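Local coordinates for protein HTPA Reductase (Selaginella moellendorffii, PDB 5U5N) that probably reduces 4-hydroxy-tetrahydrodipicolinate to tetrahydrodipicolinate with NADH or NADPH in the diaminopimelate route to lysine, at residues P6-D11 against L34-P39; V20-V25 against V46-V51; G149-Y154 against R181-D186; T155-E160 against T219-S224. All coordinates share one frame; numbering follows the deposited sequence.

Contact 1. Residues P6-D11 against L34-P39; sequences PVMVND and LSLTGP. With NAD (nicotinamide-adenine-dinucleotide), chain C.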
loop_
_atom_site.group_PDB
_atom_site.type_symbol
_atom_site.label_atom_id
_atom_site.label_comp_id
_atom_site.label_asym_id
_atom_site.label_seq_id
_atom_site.Cartn_x
_atom_site.Cartn_y
_atom_site.Cartn_z
ATOM N N PRO A 6 16.057 7.805 -29.215
ATOM C CA PRO A 6 14.870 7.649 -30.056
ATOM C C PRO A 6 14.308 6.222 -29.982
ATOM O O PRO A 6 15.025 5.304 -29.653
ATOM C CB PRO A 6 15.410 7.958 -31.453
ATOM C CG PRO A 6 16.811 7.490 -31.414
ATOM C CD PRO A 6 17.291 7.812 -30.025
ATOM N N VAL A 7 13.020 6.059 -30.236
ATOM C CA VAL A 7 12.395 4.752 -30.108
ATOM C C VAL A 7 11.785 4.267 -31.434
ATOM O O VAL A 7 11.163 5.039 -32.156
ATOM C CB VAL A 7 11.307 4.669 -29.005
ATOM C CG1 VAL A 7 11.945 4.870 -27.668
ATOM C CG2 VAL A 7 10.180 5.668 -29.183
ATOM N N MET A 8 11.935 2.962 -31.688
ATOM C CA MET A 8 11.290 2.299 -32.812
ATOM C C MET A 8 10.261 1.408 -32.190
ATOM O O MET A 8 10.600 0.517 -31.410
ATOM C CB MET A 8 12.314 1.495 -33.619
ATOM C CG MET A 8 11.757 0.703 -34.811
ATOM S SD MET A 8 13.047 -0.367 -35.475
ATOM C CE MET A 8 12.369 -0.828 -37.087
ATOM N N VAL A 9 9.001 1.634 -32.533
ATOM C CA VAL A 9 7.905 0.806 -32.025
ATOM C C VAL A 9 7.488 -0.202 -33.077
ATOM O O VAL A 9 6.964 0.191 -34.107
ATOM C CB VAL A 9 6.685 1.672 -31.616
ATOM C CG1 VAL A 9 5.576 0.813 -31.080
ATOM C CG2 VAL A 9 7.105 2.744 -30.622
ATOM N N ASN A 10 7.741 -1.491 -32.789
ATOM C CA ASN A 10 7.274 -2.636 -33.567
ATOM C C ASN A 10 6.181 -3.313 -32.768
ATOM O O ASN A 10 6.478 -3.870 -31.707
ATOM C CB ASN A 10 8.440 -3.593 -33.817
ATOM C CG ASN A 10 9.619 -2.885 -34.454
ATOM O OD1 ASN A 10 9.432 -1.936 -35.204
ATOM N ND2 ASN A 10 10.812 -3.346 -34.200
ATOM N N ASP A 11 4.913 -3.277 -33.177
ATOM C CA ASP A 11 4.369 -2.856 -34.461
ATOM C C ASP A 11 3.505 -1.645 -34.183
ATOM O O ASP A 11 2.549 -1.757 -33.441
ATOM C CB ASP A 11 3.503 -4.031 -34.968
ATOM C CG ASP A 11 2.771 -3.759 -36.281
ATOM O OD1 ASP A 11 2.869 -2.667 -36.887
ATOM O OD2 ASP A 11 2.055 -4.692 -36.731
ATOM N N LEU A 34 10.233 4.401 -38.903
ATOM C CA LEU A 34 10.185 3.047 -39.463
ATOM C C LEU A 34 9.652 2.100 -38.425
ATOM O O LEU A 34 9.920 2.263 -37.257
ATOM C CB LEU A 34 11.571 2.595 -39.907
ATOM C CG LEU A 34 12.111 3.312 -41.136
ATOM C CD1 LEU A 34 13.610 3.335 -41.149
ATOM C CD2 LEU A 34 11.618 2.643 -42.383
ATOM N N SER A 35 8.858 1.139 -38.858
ATOM C CA SER A 35 8.293 0.116 -38.008
ATOM C C SER A 35 8.249 -1.204 -38.773
ATOM O O SER A 35 8.333 -1.229 -40.015
ATOM C CB SER A 35 6.888 0.541 -37.572
ATOM O OG SER A 35 6.365 -0.336 -36.571
ATOM N N LEU A 36 8.163 -2.299 -38.031
ATOM C CA LEU A 36 8.084 -3.642 -38.592
ATOM C C LEU A 36 6.733 -4.194 -38.201
ATOM O O LEU A 36 6.310 -4.061 -37.030
ATOM C CB LEU A 36 9.226 -4.497 -38.059
ATOM C CG LEU A 36 10.575 -4.115 -38.657
ATOM C CD1 LEU A 36 11.728 -4.713 -37.899
ATOM C CD2 LEU A 36 10.669 -4.575 -40.115
ATOM N N THR A 37 6.019 -4.739 -39.177
ATOM C CA THR A 37 4.700 -5.317 -38.954
ATOM C C THR A 37 4.829 -6.811 -39.201
ATOM O O THR A 37 5.909 -7.292 -39.587
ATOM C CB THR A 37 3.582 -4.617 -39.781
ATOM O OG1 THR A 37 2.300 -5.101 -39.367
ATOM C CG2 THR A 37 3.747 -4.818 -41.298
ATOM N N GLY A 38 3.753 -7.545 -38.935
ATOM C CA GLY A 38 3.847 -9.006 -38.816
ATOM C C GLY A 38 3.743 -9.729 -40.126
ATOM O O GLY A 38 3.395 -9.122 -41.140
ATOM N N PRO A 39 4.004 -11.048 -40.108
ATOM C CA PRO A 39 3.992 -11.771 -41.383
ATOM C C PRO A 39 2.546 -11.758 -41.877
ATOM O O PRO A 39 1.606 -11.770 -41.058
ATOM C CB PRO A 39 4.483 -13.167 -41.003
ATOM C CG PRO A 39 4.119 -13.325 -39.541
ATOM C CD PRO A 39 3.988 -11.961 -38.949
HETATM P PA NAD C . -2.459 -6.641 -31.962
HETATM O O1A NAD C . -2.946 -7.981 -32.486
HETATM O O2A NAD C . -3.351 -5.416 -31.973
HETATM O O5B NAD C . -1.114 -6.219 -32.704
HETATM C C5B NAD C . 0.053 -7.018 -32.696
HETATM C C4B NAD C . 0.788 -6.693 -33.990
HETATM O O4B NAD C . 2.048 -7.359 -34.058
HETATM C C3B NAD C . 0.001 -7.084 -35.241
HETATM O O3B NAD C . -0.468 -5.891 -35.896
HETATM C C2B NAD C . 0.974 -7.939 -36.068
HETATM O O2B NAD C . 0.857 -7.691 -37.488
HETATM C C1B NAD C . 2.339 -7.599 -35.439
HETATM N N9A NAD C . 3.441 -8.594 -35.554
HETATM C C8A NAD C . 3.343 -9.938 -35.490
HETATM N N7A NAD C . 4.560 -10.512 -35.629
HETATM C C5A NAD C . 5.467 -9.530 -35.773
HETATM C C6A NAD C . 6.930 -9.449 -35.979
HETATM N N6A NAD C . 7.685 -10.567 -36.043
HETATM N N1A NAD C . 7.502 -8.229 -36.089
HETATM C C2A NAD C . 6.772 -7.094 -36.036
HETATM N N3A NAD C . 5.428 -7.098 -35.862
HETATM C C4A NAD C . 4.731 -8.264 -35.721
HETATM O O3 NAD C . -1.882 -6.922 -30.478
HETATM P PN NAD C . -1.957 -5.852 -29.261
HETATM O O1N NAD C . -3.423 -5.734 -28.913
HETATM O O2N NAD C . -1.165 -4.612 -29.629
HETATM O O5D NAD C . -1.097 -6.658 -28.158
HETATM C C5D NAD C . 0.255 -7.001 -28.446
HETATM C C4D NAD C . 0.903 -7.836 -27.350
HETATM O O4D NAD C . 1.138 -7.006 -26.207
HETATM C C3D NAD C . 0.052 -9.022 -26.876
HETATM O O3D NAD C . 0.859 -10.195 -26.666
HETATM C C2D NAD C . -0.536 -8.542 -25.563
HETATM O O2D NAD C . -0.767 -9.590 -24.621
HETATM C C1D NAD C . 0.564 -7.625 -25.047
HETATM N N1N NAD C . 0.152 -6.638 -24.026
HETATM C C2N NAD C . 0.986 -6.490 -22.980
HETATM C C3N NAD C . 0.731 -5.587 -21.952
HETATM C C7N NAD C . 1.688 -5.461 -20.781
HETATM O O7N NAD C . 1.248 -5.073 -19.710
HETATM N N7N NAD C . 2.990 -5.773 -20.885
HETATM C C4N NAD C . -0.437 -4.826 -22.031
HETATM C C5N NAD C . -1.298 -4.983 -23.114
HETATM C C6N NAD C . -0.981 -5.904 -24.112
HETATM O O HOH W 1 8.787 3.362 -34.906
#

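Contact 2. Residues V20-V25 against V46-V51; sequences VAEAAV and VVIGNV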
loop_
_atom_site.group_PDB
_atom_site.type_symbol
_atom_site.label_atom_id
_atom_site.label_comp_id
_atom_site.label_asym_id
_atom_site.label_seq_id
_atom_site.Cartn_x
_atom_site.Cartn_y
_atom_site.Cartn_z
ATOM N N VAL A 20 1.396 3.072 -27.700
ATOM C CA VAL A 20 2.741 3.398 -27.218
ATOM C C VAL A 20 3.399 4.496 -28.056
ATOM O O VAL A 20 4.055 5.414 -27.515
ATOM C CB VAL A 20 3.660 2.158 -27.198
ATOM C CG1 VAL A 20 5.142 2.521 -26.986
ATOM C CG2 VAL A 20 3.208 1.197 -26.107
ATOM N N ALA A 21 3.247 4.380 -29.370
ATOM C CA ALA A 21 3.878 5.338 -30.276
ATOM C C ALA A 21 3.269 6.730 -30.108
ATOM O O ALA A 21 3.965 7.722 -30.096
ATOM C CB ALA A 21 3.760 4.870 -31.731
ATOM N N GLU A 22 1.955 6.777 -29.996
ATOM C CA GLU A 22 1.238 8.036 -29.798
ATOM C C GLU A 22 1.577 8.708 -28.490
ATOM O O GLU A 22 1.710 9.931 -28.446
ATOM C CB GLU A 22 -0.262 7.819 -29.893
ATOM C CG GLU A 22 -0.617 7.507 -31.325
ATOM C CD GLU A 22 -2.030 7.838 -31.669
ATOM O OE1 GLU A 22 -2.850 6.896 -31.554
ATOM O OE2 GLU A 22 -2.300 9.028 -32.019
ATOM N N ALA A 23 1.730 7.896 -27.453
ATOM C CA ALA A 23 2.135 8.377 -26.143
ATOM C C ALA A 23 3.589 8.802 -26.145
ATOM O O ALA A 23 3.927 9.795 -25.474
ATOM C CB ALA A 23 1.902 7.315 -25.097
ATOM N N ALA A 24 4.446 8.088 -26.886
ATOM C CA ALA A 24 5.855 8.475 -26.999
ATOM C C ALA A 24 5.977 9.852 -27.651
ATOM O O ALA A 24 6.724 10.697 -27.180
ATOM C CB ALA A 24 6.674 7.406 -27.760
ATOM N N VAL A 25 5.227 10.050 -28.732
ATOM C CA VAL A 25 5.232 11.298 -29.532
ATOM C C VAL A 25 4.733 12.482 -28.678
ATOM O O VAL A 25 5.395 13.487 -28.593
ATOM C CB VAL A 25 4.392 11.127 -30.829
ATOM C CG1 VAL A 25 3.974 12.433 -31.437
ATOM C CG2 VAL A 25 5.187 10.332 -31.845
ATOM N N VAL A 46 1.762 5.125 -41.976
ATOM C CA VAL A 46 0.777 5.535 -40.959
ATOM C C VAL A 46 1.193 6.860 -40.334
ATOM O O VAL A 46 2.386 7.177 -40.278
ATOM C CB VAL A 46 0.580 4.469 -39.864
ATOM C CG1 VAL A 46 0.115 3.152 -40.459
ATOM C CG2 VAL A 46 1.830 4.220 -39.046
ATOM N N VAL A 47 0.213 7.629 -39.849
ATOM C CA VAL A 47 0.494 8.878 -39.137
ATOM C C VAL A 47 0.360 8.654 -37.628
ATOM O O VAL A 47 -0.694 8.272 -37.167
ATOM C CB VAL A 47 -0.449 10.021 -39.572
ATOM C CG1 VAL A 47 0.129 11.355 -39.111
ATOM C CG2 VAL A 47 -0.648 10.029 -41.086
ATOM N N ILE A 48 1.445 8.862 -36.885
ATOM C CA ILE A 48 1.447 8.827 -35.402
ATOM C C ILE A 48 1.708 10.249 -34.925
ATOM O O ILE A 48 2.817 10.747 -35.032
ATOM C CB ILE A 48 2.533 7.884 -34.820
ATOM C CG1 ILE A 48 2.350 6.427 -35.288
ATOM C CG2 ILE A 48 2.572 7.918 -33.273
ATOM C CD1 ILE A 48 0.942 5.892 -35.125
ATOM N N GLY A 49 0.678 10.904 -34.397
ATOM C CA GLY A 49 0.758 12.338 -34.121
ATOM C C GLY A 49 0.898 13.065 -35.445
ATOM O O GLY A 49 0.049 12.899 -36.324
ATOM N N ASN A 50 1.981 13.817 -35.600
ATOM C CA ASN A 50 2.353 14.436 -36.890
ATOM C C ASN A 50 3.594 13.779 -37.485
ATOM O O ASN A 50 4.317 14.400 -38.279
ATOM C CB ASN A 50 2.589 15.942 -36.735
ATOM C CG ASN A 50 1.304 16.744 -36.806
ATOM O OD1 ASN A 50 0.350 16.376 -37.505
ATOM N ND2 ASN A 50 1.280 17.875 -36.092
ATOM N N VAL A 51 3.839 12.520 -37.131
ATOM C CA VAL A 51 4.998 11.766 -37.630
ATOM C C VAL A 51 4.495 10.648 -38.534
ATOM O O VAL A 51 3.660 9.844 -38.143
ATOM C CB VAL A 51 5.846 11.180 -36.483
ATOM C CG1 VAL A 51 7.012 10.338 -37.012
ATOM C CG2 VAL A 51 6.318 12.304 -35.565
#

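Contact 3. Residues G149-Y154 against R181-D186; sequences GAFSGY and RKLGLD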
loop_
_atom_site.group_PDB
_atom_site.type_symbol
_atom_site.label_atom_id
_atom_site.label_comp_id
_atom_site.label_asym_id
_atom_site.label_seq_id
_atom_site.Cartn_x
_atom_site.Cartn_y
_atom_site.Cartn_z
ATOM N N GLY A 149 0.910 -12.557 9.370
ATOM C CA GLY A 149 -0.313 -12.657 10.147
ATOM C C GLY A 149 -0.990 -11.386 10.609
ATOM O O GLY A 149 -1.896 -11.474 11.431
ATOM N N ALA A 150 -0.620 -10.210 10.105
ATOM C CA ALA A 150 -1.176 -8.941 10.622
ATOM C C ALA A 150 -2.696 -8.815 10.552
ATOM O O ALA A 150 -3.298 -8.119 11.389
ATOM C CB ALA A 150 -0.520 -7.717 9.980
ATOM N N PHE A 151 -3.315 -9.484 9.583
ATOM C CA PHE A 151 -4.771 -9.516 9.456
ATOM C C PHE A 151 -5.353 -10.893 9.818
ATOM O O PHE A 151 -6.480 -11.239 9.441
ATOM C CB PHE A 151 -5.159 -9.117 8.042
ATOM C CG PHE A 151 -4.853 -7.685 7.708
ATOM C CD1 PHE A 151 -3.565 -7.281 7.384
ATOM C CD2 PHE A 151 -5.862 -6.742 7.704
ATOM C CE1 PHE A 151 -3.296 -5.962 7.091
ATOM C CE2 PHE A 151 -5.610 -5.431 7.372
ATOM C CZ PHE A 151 -4.325 -5.038 7.076
ATOM N N SER A 152 -4.601 -11.673 10.587
ATOM C CA SER A 152 -5.040 -12.999 11.022
ATOM C C SER A 152 -6.431 -12.889 11.660
ATOM O O SER A 152 -6.668 -12.015 12.478
ATOM C CB SER A 152 -4.060 -13.532 12.057
ATOM O OG SER A 152 -4.277 -14.870 12.313
ATOM N N GLY A 153 -7.370 -13.716 11.212
ATOM C CA GLY A 153 -8.767 -13.661 11.680
ATOM C C GLY A 153 -9.709 -12.886 10.774
ATOM O O GLY A 153 -10.918 -13.086 10.831
ATOM N N TYR A 154 -9.177 -11.982 9.950
ATOM C CA TYR A 154 -9.995 -11.147 9.063
ATOM C C TYR A 154 -10.542 -11.993 7.933
ATOM O O TYR A 154 -10.022 -13.067 7.672
ATOM C CB TYR A 154 -9.197 -9.970 8.493
ATOM C CG TYR A 154 -9.058 -8.790 9.437
ATOM C CD1 TYR A 154 -8.605 -8.950 10.750
ATOM C CD2 TYR A 154 -9.378 -7.492 9.012
ATOM C CE1 TYR A 154 -8.485 -7.838 11.621
ATOM C CE2 TYR A 154 -9.262 -6.400 9.863
ATOM C CZ TYR A 154 -8.809 -6.576 11.166
ATOM O OH TYR A 154 -8.702 -5.477 12.014
ATOM N N ARG A 181 -2.436 -13.781 1.838
ATOM C CA ARG A 181 -2.251 -15.009 2.594
ATOM C C ARG A 181 -1.124 -14.919 3.604
ATOM O O ARG A 181 -1.242 -15.482 4.693
ATOM C CB ARG A 181 -1.974 -16.220 1.682
ATOM C CG ARG A 181 -3.193 -16.662 0.922
ATOM C CD ARG A 181 -3.061 -18.069 0.336
ATOM N NE ARG A 181 -4.124 -18.209 -0.659
ATOM C CZ ARG A 181 -3.976 -18.121 -1.974
ATOM N NH1 ARG A 181 -2.762 -17.947 -2.527
ATOM N NH2 ARG A 181 -5.065 -18.234 -2.741
ATOM N N LYS A 182 -0.032 -14.255 3.258
ATOM C CA LYS A 182 1.043 -14.066 4.210
ATOM C C LYS A 182 0.630 -13.144 5.367
ATOM O O LYS A 182 1.211 -13.218 6.428
ATOM C CB LYS A 182 2.286 -13.532 3.527
ATOM C CG LYS A 182 2.851 -14.516 2.548
ATOM C CD LYS A 182 4.295 -14.204 2.216
ATOM C CE LYS A 182 4.776 -15.138 1.098
ATOM N NZ LYS A 182 6.239 -15.432 1.148
ATOM N N LEU A 183 -0.361 -12.288 5.123
ATOM C CA LEU A 183 -0.951 -11.432 6.142
ATOM C C LEU A 183 -2.014 -12.158 6.994
ATOM O O LEU A 183 -2.629 -11.550 7.919
ATOM C CB LEU A 183 -1.512 -10.172 5.478
ATOM C CG LEU A 183 -0.454 -9.204 4.935
ATOM C CD1 LEU A 183 -1.069 -8.244 3.912
ATOM C CD2 LEU A 183 0.220 -8.441 6.063
ATOM N N GLY A 184 -2.206 -13.455 6.707
ATOM C CA GLY A 184 -3.004 -14.342 7.526
ATOM C C GLY A 184 -4.413 -14.541 7.012
ATOM O O GLY A 184 -5.236 -15.097 7.732
ATOM N N LEU A 185 -4.709 -14.099 5.785
ATOM C CA LEU A 185 -6.018 -14.355 5.179
ATOM C C LEU A 185 -6.025 -15.762 4.555
ATOM O O LEU A 185 -5.010 -16.251 4.074
ATOM C CB LEU A 185 -6.376 -13.247 4.204
ATOM C CG LEU A 185 -6.560 -11.921 5.019
ATOM C CD1 LEU A 185 -5.834 -10.715 4.477
ATOM C CD2 LEU A 185 -8.031 -11.624 5.269
ATOM N N ASP A 186 -7.165 -16.414 4.665
ATOM C CA ASP A 186 -7.312 -17.838 4.329
ATOM C C ASP A 186 -8.357 -17.743 3.254
ATOM O O ASP A 186 -9.481 -17.333 3.512
ATOM C CB ASP A 186 -7.764 -18.670 5.563
ATOM C CG ASP A 186 -6.745 -18.562 6.753
ATOM O OD1 ASP A 186 -5.559 -18.768 6.452
ATOM O OD2 ASP A 186 -7.073 -18.146 7.922
#

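Contact 4. Residues T155-E160 against T219-S224; sequences TLQVTE and TYKIIS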
loop_
_atom_site.group_PDB
_atom_site.type_symbol
_atom_site.label_atom_id
_atom_site.label_comp_id
_atom_site.label_asym_id
_atom_site.label_seq_id
_atom_site.Cartn_x
_atom_site.Cartn_y
_atom_site.Cartn_z
ATOM N N THR A 155 -11.609 -11.507 7.302
ATOM C CA THR A 155 -12.194 -12.117 6.127
ATOM C C THR A 155 -11.765 -11.331 4.887
ATOM O O THR A 155 -11.704 -10.091 4.927
ATOM C CB THR A 155 -13.733 -12.119 6.223
ATOM O OG1 THR A 155 -14.118 -13.025 7.235
ATOM C CG2 THR A 155 -14.386 -12.639 4.919
ATOM N N LEU A 156 -11.520 -12.057 3.792
ATOM C CA LEU A 156 -11.167 -11.477 2.507
ATOM C C LEU A 156 -12.213 -11.796 1.446
ATOM O O LEU A 156 -12.608 -12.966 1.271
ATOM C CB LEU A 156 -9.810 -12.015 2.028
ATOM C CG LEU A 156 -9.302 -11.569 0.649
ATOM C CD1 LEU A 156 -9.136 -10.051 0.590
ATOM C CD2 LEU A 156 -8.000 -12.270 0.327
ATOM N N GLN A 157 -12.636 -10.759 0.713
ATOM C CA GLN A 157 -13.356 -10.931 -0.544
ATOM C C GLN A 157 -12.559 -10.218 -1.613
ATOM O O GLN A 157 -12.006 -9.127 -1.381
ATOM C CB GLN A 157 -14.726 -10.301 -0.513
ATOM C CG GLN A 157 -15.672 -10.837 0.538
ATOM C CD GLN A 157 -16.666 -9.775 0.963
ATOM O OE1 GLN A 157 -17.838 -9.860 0.633
ATOM N NE2 GLN A 157 -16.181 -8.730 1.633
ATOM N N VAL A 158 -12.512 -10.813 -2.793
ATOM C CA VAL A 158 -11.822 -10.246 -3.928
ATOM C C VAL A 158 -12.772 -10.310 -5.107
ATOM O O VAL A 158 -13.357 -11.336 -5.388
ATOM C CB VAL A 158 -10.530 -10.995 -4.255
ATOM C CG1 VAL A 158 -9.834 -10.331 -5.419
ATOM C CG2 VAL A 158 -9.611 -11.045 -3.045
ATOM N N THR A 159 -12.964 -9.153 -5.727
ATOM C CA THR A 159 -13.796 -9.009 -6.894
ATOM C C THR A 159 -12.937 -8.381 -7.995
ATOM O O THR A 159 -12.046 -7.542 -7.725
ATOM C CB THR A 159 -15.026 -8.132 -6.587
ATOM O OG1 THR A 159 -15.741 -8.654 -5.472
ATOM C CG2 THR A 159 -16.003 -8.144 -7.742
ATOM N N GLU A 160 -13.170 -8.829 -9.224
ATOM C CA GLU A 160 -12.496 -8.240 -10.364
ATOM C C GLU A 160 -13.271 -8.383 -11.658
ATOM O O GLU A 160 -14.003 -9.344 -11.859
ATOM C CB GLU A 160 -11.069 -8.818 -10.546
ATOM C CG GLU A 160 -10.969 -10.333 -10.864
ATOM C CD GLU A 160 -10.564 -10.631 -12.319
ATOM O OE1 GLU A 160 -11.406 -10.449 -13.243
ATOM O OE2 GLU A 160 -9.396 -11.032 -12.566
ATOM N N THR A 219 -11.012 -5.160 -6.848
ATOM C CA THR A 219 -11.461 -4.724 -5.530
ATOM C C THR A 219 -11.111 -5.820 -4.522
ATOM O O THR A 219 -11.509 -6.986 -4.704
ATOM C CB THR A 219 -12.988 -4.522 -5.491
ATOM O OG1 THR A 219 -13.369 -3.505 -6.420
ATOM C CG2 THR A 219 -13.455 -4.085 -4.091
ATOM N N TYR A 220 -10.380 -5.457 -3.472
ATOM C CA TYR A 220 -10.024 -6.338 -2.374
ATOM C C TYR A 220 -10.657 -5.760 -1.093
ATOM O O TYR A 220 -10.416 -4.578 -0.758
ATOM C CB TYR A 220 -8.506 -6.411 -2.207
ATOM C CG TYR A 220 -7.731 -6.640 -3.484
ATOM C CD1 TYR A 220 -7.416 -5.592 -4.339
ATOM C CD2 TYR A 220 -7.311 -7.925 -3.847
ATOM C CE1 TYR A 220 -6.711 -5.815 -5.521
ATOM C CE2 TYR A 220 -6.608 -8.152 -5.036
ATOM C CZ TYR A 220 -6.316 -7.093 -5.852
ATOM O OH TYR A 220 -5.630 -7.311 -7.005
ATOM N N LYS A 221 -11.491 -6.551 -0.419
ATOM C CA LYS A 221 -12.090 -6.114 0.841
ATOM C C LYS A 221 -11.662 -7.026 1.972
ATOM O O LYS A 221 -11.732 -8.243 1.852
ATOM C CB LYS A 221 -13.597 -6.121 0.786
ATOM C CG LYS A 221 -14.174 -5.608 -0.498
ATOM C CD LYS A 221 -15.684 -5.535 -0.359
ATOM C CE LYS A 221 -16.380 -5.171 -1.668
ATOM N NZ LYS A 221 -17.600 -4.343 -1.335
ATOM N N ILE A 222 -11.255 -6.414 3.076
ATOM C CA ILE A 222 -10.712 -7.113 4.226
ATOM C C ILE A 222 -11.473 -6.623 5.468
ATOM O O ILE A 222 -11.430 -5.420 5.788
ATOM C CB ILE A 222 -9.200 -6.851 4.387
ATOM C CG1 ILE A 222 -8.447 -6.898 3.051
ATOM C CG2 ILE A 222 -8.585 -7.884 5.304
ATOM C CD1 ILE A 222 -6.969 -6.555 3.164
ATOM N N ILE A 223 -12.161 -7.547 6.151
ATOM C CA ILE A 223 -13.080 -7.218 7.228
ATOM C C ILE A 223 -12.720 -7.991 8.509
ATOM O O ILE A 223 -12.455 -9.184 8.460
ATOM C CB ILE A 223 -14.535 -7.548 6.828
ATOM C CG1 ILE A 223 -14.935 -6.818 5.553
ATOM C CG2 ILE A 223 -15.516 -7.158 7.949
ATOM C CD1 ILE A 223 -16.076 -7.507 4.816
ATOM N N SER A 224 -12.728 -7.296 9.651
ATOM C CA SER A 224 -12.395 -7.920 10.945
ATOM C C SER A 224 -13.447 -8.947 11.389
ATOM O O SER A 224 -14.593 -8.861 10.949
ATOM C CB SER A 224 -12.284 -6.857 12.031
ATOM O OG SER A 224 -13.525 -6.176 12.148
#

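Contact 1. Residues P6-D11 against L34-P39
Asp-11 places CG anti to its backbone N (chi1 177°) and Thr-37 places OG1 likewise (chi1 -172°); the two side chains lie side by side, pointing the same way. Thr-37 OG1 donates to Asp-11 OD2 over 2.7 Å, reaching the carboxylate from above its plane. That same OD2 accepts the ribose hydroxyl O3B of NAD at 2.9 Å and, weakly, O2B at 3.3 Å; OD1 is held by Thr-13. Gly-38 N adds a weak bond to O2B.

Behind this end, strands 7-10 and 34-37 run in nearly the same direction with axes 5.6 Å apart, yet the links between them use side chains and a water where a ladder would use backbone pairs. Ser-35 OG donates to Val-9 O at 2.6 Å in the carbonyl plane, and also bonds Cys-12 N. Leu-36 N gives its hydrogen to Asn-10 OD1 at 3.1 Å from above the amide plane. A water accepts from Val-9 N and donates to Leu-34 O. Met-8 CE, at the tip of an extended chain, packs 4.0 Å from Leu-36 CD1.

The pair lines the adenosine end of the cofactor site in this Rossmann-type domain. OD2 takes two good hydroxyl bonds and a weak one; the carboxylate's negative charge probably suits the unphosphorylated ribose of NAD and would probably be less favourable beside the 2'-phosphate of NADPH.

Contact 2. Residues V20-V25 against V46-V51
Apolar contacts between Ile-48 and the helix turn Ala-21 to Val-25 carry most of this meeting. Ile-48 CG2, anti to its own backbone N, is the branch that does the touching: it lies 3.6 Å from Ala-21 CB and 3.8 Å from Val-25 CG2. The same methyl comes within 3.5 Å of Ala-21 C, so it rests on the helix backbone as well as on side chains. Val-25 spreads its two branches, CG1 standing 4.2 Å from Gly-49 CA while CG2 reaches more loosely toward Val-51 CG2.

The helix is the first of the Rossmann-type domain and follows strand 7-10, onto whose Val-9 it packs through Val-20 and Ala-21. Strand 44-48 is an outer strand of a separate three-stranded sheet, and Ile-48 therefore bridges helix and sheet, with Leu-31 and Val-53 also against it.

Glu-22 adds its backbone N, 3.5 Å from Ile-48 CG2, and its CG; its side chain crosses Ile-48 at about a right angle.

Between the two segments there is no hydrogen bond. The bonds Ile-48 N to Val-51 O at 2.7 Å and Val-51 N to Ile-48 O at 2.9 Å close a type II' hairpin turn, in which Gly-49 has a positive phi of 65° and Val-25 CG1 leaves no room for a side chain.

Contact 3. Residues G149-Y154 against R181-D186
Gly-149 N donates to Lys-182 O at 3.0 Å in a nearly straight bond (166°) lying on a carbonyl lone pair, and Phe-151 N donates to Leu-183 O at 2.7 Å, so the type I turn from Gly-149 to Ser-152 is hung on two successive carbonyls at the end of helix 171-182. Ala-150 N and Ser-152 N also lie near Leu-183 O, but their angles are too poor for bonds.

Among the side chains, Phe-151 holds CG anti to its carbonyl carbon (chi1 -67°) and runs side by side with Leu-183, pointing the same way, with Leu-183 CB 4.0 Å from ring atom CD1. Leu-185 divides its methyls between two partners: CD1 meets Phe-151 CB at 4.0 Å, while CD2 lies 3.4 Å from Tyr-154 O and also meets Tyr-154 CB. Across the type II turn from Phe-151 to Tyr-154, Phe-151 CD2 stands 3.8 Å above one face of the Tyr-154 ring, offset toward its rim. Phe-151 also makes an edge-to-face pair with Phe-231. On the dimer side, Ala-150 O accepts from Gln-132 NE2 of the second subunit, whose Gln-132 also packs on Phe-151 and Tyr-154.

Gly-184, with a positive phi of 98°, approaches Gly-149 to a CA-CA distance of 4.1 Å. Positive phi and two bonds back into the last helical turn define a Schellman motif, here docked against overlapping type I and type II turns that lead into strand 155-162.

Contact 4. Residues T155-E160 against T219-S224
Thr-155 N donates to Ile-223 O at 2.7 Å, and Ile-223 N returns a bond to Thr-155 O. Equivalent reciprocal bonds join Gln-157 with Lys-221 and Thr-159 with Thr-219, six in all. The bond from Lys-221 N to Gln-157 O at 2.8 Å is almost straight (176°) and lies nearly along the C=O axis. Lys-221 O takes the hydrogen bond of Gln-157 N and also a CA-H...O contact from Leu-156 CA at 3.3 Å.

These three hydrogen-bonded pairs alternate with the non-hydrogen-bonded pairs Leu-156/Ile-222 and Val-158/Tyr-220, the regular register of an antiparallel ladder, with the strands at 167°. It forms the middle of the four-stranded mixed sheet of the C-terminal domain, strand 193-195 flanking one side and strand 229-238 the other.

Leu-156, Val-158, Tyr-220 and Ile-222 share the face covered by helix 171-182. There Val-158 CG1 lies 3.8 Å from Tyr-220 CD2, obliquely to the ring, whose OH is bonded to His-235. A Leu-156 chi2 of 60° sets CD1 3.4 Å from Lys-221 O and 4.1 Å from Ile-222 CG1. Gln-157, Lys-221 and Ile-223 occupy the other face, where the extended Gln-157 side chain sets NE2 3.4 Å from Ile-223 CD1 and 3.8 Å from Lys-221 CB, the side chains of Gln-157 and Lys-221 crossing at a slant. Lys-221 NZ reaches Glu-232 of strand 229-238 in a long, weak ion pair.

In the fold
From the N terminus, contact 1 opens on the first strand and contact 2 on the helix that follows; contact 1 closes at 34-39 before contact 2 closes at 46-51, so the two loops cross. Their residues touch, with Val-7 CG2 packed on Ala-24 CB, and together they tie the parallel sheet, its first helix and the small mixed sheet in the nucleotide-binding half. Farther along, contact 3 opens at 149-154 and contact 4 directly after it; closure at 181-186 and then 219-224 makes a second crossing, joining helix end to sheet through Leu-185 on Leu-156. The centres of contacts 1 and 4 lie about 42 Å apart, on opposite sides of the chain's centre.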